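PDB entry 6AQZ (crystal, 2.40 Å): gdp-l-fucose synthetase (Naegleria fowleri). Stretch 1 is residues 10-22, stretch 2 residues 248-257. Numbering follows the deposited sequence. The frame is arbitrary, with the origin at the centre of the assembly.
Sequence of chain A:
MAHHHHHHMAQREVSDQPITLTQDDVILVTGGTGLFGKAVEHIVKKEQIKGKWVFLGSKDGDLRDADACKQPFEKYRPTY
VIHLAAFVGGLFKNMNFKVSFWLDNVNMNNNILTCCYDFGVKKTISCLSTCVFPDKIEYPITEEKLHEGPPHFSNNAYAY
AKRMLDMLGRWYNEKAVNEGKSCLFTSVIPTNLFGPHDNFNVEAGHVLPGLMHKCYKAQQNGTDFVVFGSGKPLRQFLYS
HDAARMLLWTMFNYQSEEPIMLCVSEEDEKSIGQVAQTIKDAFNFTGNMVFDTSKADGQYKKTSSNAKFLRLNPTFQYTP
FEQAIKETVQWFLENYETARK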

# COMPACT_ATOMS: atom_id res chain seq x y z
N ALA A 10 -8.81 25.68 -8.71
CA ALA A 10 -8.18 26.79 -9.42
C ALA A 10 -7.62 26.40 -10.79
O ALA A 10 -7.89 27.08 -11.79
CB ALA A 10 -7.08 27.38 -8.54
N GLN A 11 -6.85 25.33 -10.87
CA GLN A 11 -6.15 24.94 -12.10
C GLN A 11 -7.01 24.04 -12.98
O GLN A 11 -7.74 23.19 -12.47
CB GLN A 11 -4.85 24.22 -11.76
CG GLN A 11 -3.94 25.00 -10.85
CD GLN A 11 -3.36 26.23 -11.52
OE1 GLN A 11 -2.77 26.14 -12.59
NE2 GLN A 11 -3.53 27.38 -10.88
N ARG A 12 -6.90 24.23 -14.29
CA ARG A 12 -7.51 23.29 -15.22
C ARG A 12 -6.65 22.03 -15.27
O ARG A 12 -5.60 21.95 -14.63
CB ARG A 12 -7.70 23.95 -16.59
CG ARG A 12 -8.75 25.07 -16.58
CD ARG A 12 -9.18 25.56 -17.98
NE ARG A 12 -8.04 26.09 -18.73
CZ ARG A 12 -7.53 25.51 -19.82
NH1 ARG A 12 -6.48 26.04 -20.41
NH2 ARG A 12 -8.07 24.41 -20.31
N GLU A 13 -7.10 21.01 -16.01
CA GLU A 13 -6.28 19.80 -16.16
C GLU A 13 -5.01 20.06 -16.97
O GLU A 13 -3.99 19.40 -16.75
CB GLU A 13 -7.09 18.67 -16.82
CG GLU A 13 -8.15 18.05 -15.91
CD GLU A 13 -9.30 17.37 -16.69
OE1 GLU A 13 -9.52 16.15 -16.49
OE2 GLU A 13 -9.97 18.05 -17.51
N VAL A 14 -5.04 21.02 -17.89
CA VAL A 14 -3.90 21.34 -18.73
C VAL A 14 -3.49 22.80 -18.56
O VAL A 14 -4.31 23.67 -18.28
CB VAL A 14 -4.22 21.04 -20.23
CG1 VAL A 14 -4.47 19.56 -20.42
CG2 VAL A 14 -5.43 21.82 -20.68
N SER A 15 -2.19 23.04 -18.72
CA SER A 15 -1.67 24.40 -18.77
C SER A 15 -2.21 25.12 -20.01
O SER A 15 -2.71 24.50 -20.95
CB SER A 15 -0.15 24.39 -18.77
OG SER A 15 0.35 23.49 -19.77
N ASP A 16 -2.25 26.45 -19.95
CA ASP A 16 -2.72 27.22 -21.10
C ASP A 16 -1.81 27.02 -22.30
O ASP A 16 -2.29 26.85 -23.43
CB ASP A 16 -2.80 28.71 -20.76
CG ASP A 16 -4.09 29.06 -20.05
OD1 ASP A 16 -4.91 28.14 -19.80
OD2 ASP A 16 -4.28 30.25 -19.74
N GLN A 17 -0.51 27.02 -22.07
CA GLN A 17 0.48 26.76 -23.10
C GLN A 17 1.39 25.65 -22.59
O GLN A 17 1.61 25.53 -21.38
CB GLN A 17 1.31 28.02 -23.43
N PRO A 18 1.91 24.83 -23.49
CA PRO A 18 2.80 23.75 -23.06
C PRO A 18 4.09 24.32 -22.51
O PRO A 18 4.59 25.35 -22.98
CB PRO A 18 3.05 22.96 -24.35
CG PRO A 18 2.90 23.98 -25.44
CD PRO A 18 1.78 24.89 -24.96
N ILE A 19 4.63 23.62 -21.51
CA ILE A 19 5.96 23.95 -21.03
C ILE A 19 6.94 23.90 -22.21
O ILE A 19 6.83 23.03 -23.08
CB ILE A 19 6.37 22.96 -19.92
CG1 ILE A 19 5.50 23.15 -18.67
CG2 ILE A 19 7.88 23.02 -19.60
CD1 ILE A 19 5.98 22.34 -17.48
N THR A 20 7.85 24.85 -22.26
CA THR A 20 8.90 24.88 -23.28
C THR A 20 10.22 24.60 -22.59
O THR A 20 10.66 25.39 -21.73
CB THR A 20 8.96 26.23 -24.02
OG1 THR A 20 9.56 27.21 -23.17
CG2 THR A 20 7.56 26.71 -24.42
N LEU A 21 10.85 23.49 -22.94
CA LEU A 21 12.13 23.14 -22.34
C LEU A 21 13.25 23.97 -22.97
O LEU A 21 13.19 24.33 -24.15
CB LEU A 21 12.41 21.64 -22.51
CG LEU A 21 11.75 20.61 -21.59
CD1 LEU A 21 10.26 20.78 -21.55
CD2 LEU A 21 12.08 19.19 -22.04
N THR A 22 14.27 24.27 -22.17
CA THR A 22 15.44 25.01 -22.63
C THR A 22 16.67 24.14 -22.44
O THR A 22 16.61 23.00 -21.97
CB THR A 22 15.62 26.33 -21.87
OG1 THR A 22 16.45 26.09 -20.72
CG2 THR A 22 14.29 26.90 -21.44
N LEU A 248 5.06 12.38 -23.53
CA LEU A 248 5.71 13.68 -23.67
C LEU A 248 4.68 14.82 -23.68
O LEU A 248 4.91 15.86 -23.05
CB LEU A 248 6.59 13.70 -24.90
CG LEU A 248 7.83 12.83 -24.66
CD1 LEU A 248 8.64 12.62 -25.94
CD2 LEU A 248 8.70 13.35 -23.52
N TRP A 249 3.56 14.64 -24.37
CA TRP A 249 2.48 15.61 -24.26
C TRP A 249 2.07 15.81 -22.80
O TRP A 249 1.86 16.95 -22.35
CB TRP A 249 1.29 15.16 -25.11
CG TRP A 249 0.11 16.03 -24.94
CD1 TRP A 249 -0.24 17.10 -25.71
CD2 TRP A 249 -0.90 15.92 -23.93
NE1 TRP A 249 -1.40 17.67 -25.24
CE2 TRP A 249 -1.83 16.97 -24.15
CE3 TRP A 249 -1.10 15.05 -22.85
CZ2 TRP A 249 -2.95 17.15 -23.34
CZ3 TRP A 249 -2.22 15.24 -22.03
CH2 TRP A 249 -3.13 16.29 -22.28
N THR A 250 1.97 14.73 -22.04
CA THR A 250 1.59 14.81 -20.63
C THR A 250 2.57 15.67 -19.84
O THR A 250 2.17 16.55 -19.09
CB THR A 250 1.47 13.39 -20.05
OG1 THR A 250 0.42 12.68 -20.72
CG2 THR A 250 1.18 13.40 -18.55
N MET A 251 3.87 15.45 -20.03
CA MET A 251 4.87 16.27 -19.36
C MET A 251 4.75 17.74 -19.76
O MET A 251 5.06 18.63 -18.97
CB MET A 251 6.28 15.76 -19.70
CG MET A 251 7.44 16.57 -19.16
SD MET A 251 9.06 15.86 -19.70
CE MET A 251 9.06 16.24 -21.43
N PHE A 252 4.38 18.00 -21.01
CA PHE A 252 4.34 19.37 -21.47
C PHE A 252 3.08 20.11 -21.02
O PHE A 252 3.12 21.33 -20.87
CB PHE A 252 4.41 19.42 -23.00
CG PHE A 252 5.71 18.94 -23.57
CD1 PHE A 252 6.88 19.04 -22.84
CD2 PHE A 252 5.76 18.39 -24.83
CE1 PHE A 252 8.08 18.61 -23.37
CE2 PHE A 252 6.96 17.95 -25.37
CZ PHE A 252 8.12 18.06 -24.63
N ASN A 253 1.97 19.40 -20.85
CA ASN A 253 0.67 20.05 -20.80
C ASN A 253 -0.16 19.72 -19.56
O ASN A 253 -0.97 20.54 -19.14
CB ASN A 253 -0.13 19.69 -22.06
CG ASN A 253 0.53 20.18 -23.34
OD1 ASN A 253 0.46 21.36 -23.66
ND2 ASN A 253 1.18 19.26 -24.09
N TYR A 254 0.02 18.55 -18.97
CA TYR A 254 -0.94 18.00 -18.02
C TYR A 254 -0.59 18.39 -16.59
O TYR A 254 0.51 18.06 -16.11
CB TYR A 254 -1.01 16.49 -18.18
CG TYR A 254 -2.10 15.78 -17.45
CD1 TYR A 254 -3.44 15.98 -17.80
CD2 TYR A 254 -1.81 14.83 -16.47
CE1 TYR A 254 -4.46 15.29 -17.15
CE2 TYR A 254 -2.82 14.14 -15.83
CZ TYR A 254 -4.13 14.37 -16.16
OH TYR A 254 -5.11 13.66 -15.51
N GLN A 255 -1.52 19.08 -15.93
CA GLN A 255 -1.32 19.66 -14.60
C GLN A 255 -2.02 18.89 -13.50
O GLN A 255 -1.81 19.20 -12.33
CB GLN A 255 -1.83 21.11 -14.56
CG GLN A 255 -0.97 22.09 -15.26
CD GLN A 255 -1.56 23.46 -15.27
OE1 GLN A 255 -2.78 23.62 -15.23
NE2 GLN A 255 -0.71 24.47 -15.33
N SER A 256 -2.92 17.99 -13.84
CA SER A 256 -3.70 17.28 -12.84
C SER A 256 -2.85 16.17 -12.20
O SER A 256 -2.04 15.52 -12.87
CB SER A 256 -4.94 16.69 -13.51
OG SER A 256 -5.60 15.72 -12.73
N GLU A 257 -3.07 15.96 -10.90
CA GLU A 257 -2.46 14.86 -10.18
C GLU A 257 -3.19 13.54 -10.42
O GLU A 257 -2.68 12.49 -10.01
CB GLU A 257 -2.39 15.18 -8.68
CG GLU A 257 -3.75 15.06 -7.95
CD GLU A 257 -3.69 15.33 -6.43
OE1 GLU A 257 -2.60 15.40 -5.82
OE2 GLU A 257 -4.77 15.50 -5.83
O HOH W 1 -7.70 14.73 -14.49

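Backbone hydrogen bonds hold the N-terminal stretch, which has no regular helix or strand, against the end of a helix and the turn that follows it. The shortest runs from Gln 255 N to Glu 13 O, 2.6 Å and nearly straight at 168°. Two residues along, the direction reverses: Ser 15 N donates to Asn 253 O at 2.8 Å. These two bonds flank Val 14 and Tyr 254, whose CA atoms lie 4.5 Å apart, and together they make a single beta bridge. Glu 13 O also receives a weak bond from Ser 256 N at 3.4 Å, with an angle of 130°. A third strong bond, Ile 19 N to Phe 252 O at 2.8 Å, fastens the chain farther along. The carbonyls of Phe 252 and Asn 253 are available because the helix stops here: Tyr 254 N still bonds to Thr 250 O at 2.9 Å, but Tyr 254 is the first residue to leave helical phi/psi. CA-H...O contacts supplement the same acceptors, with Val 14 CA 3.1 Å from Asn 253 O and Pro 18 CA 3.3 Å from Phe 252 O.

Side chains within each stretch brace this arrangement. Ser 15 OG donates to Gln 17 O at 2.9 Å, tying together the segment between the Ser 15 and Ile 19 bonds. Asn 253 ND2 reaches back to Trp 249 O at 3.0 Å, while its OD1 lies 3.1 Å from Pro 18 CB. Arg 12 NH1 and Asp 16 OD1 form a salt bridge at 2.7 Å across the bridged segment. One water links the stretches near Glu 13: it donates to Glu 13 OE1 at 3.1 Å and to Tyr 254 OH at 3.0 Å, and it hydrogen-bonds Ser 256 OG at 2.9 Å.

Gln 255, whose backbone N makes the shortest bond, also turns its CA-to-CB bond toward the N-terminal stretch and has the largest covered area of any residue here, 92 Å². Apolar contacts continue along the helix. Val 14 CG1 meets Trp 249 CH2 at 4.0 Å, obliquely to the ring, although the CA-to-CB bond of Val 14 points away overall. Pro 18 CB sits 4.0 Å from Phe 252 CB, beside the backbone contact to Phe 252 O. Leu 21 points toward the helix and touches two of its residues: CD1 approaches Phe 252 CE1 at 3.6 Å, and CD2 lies 4.3 Å from Met 251 CE. In all, the two stretches bury 658 Å², counting both sides.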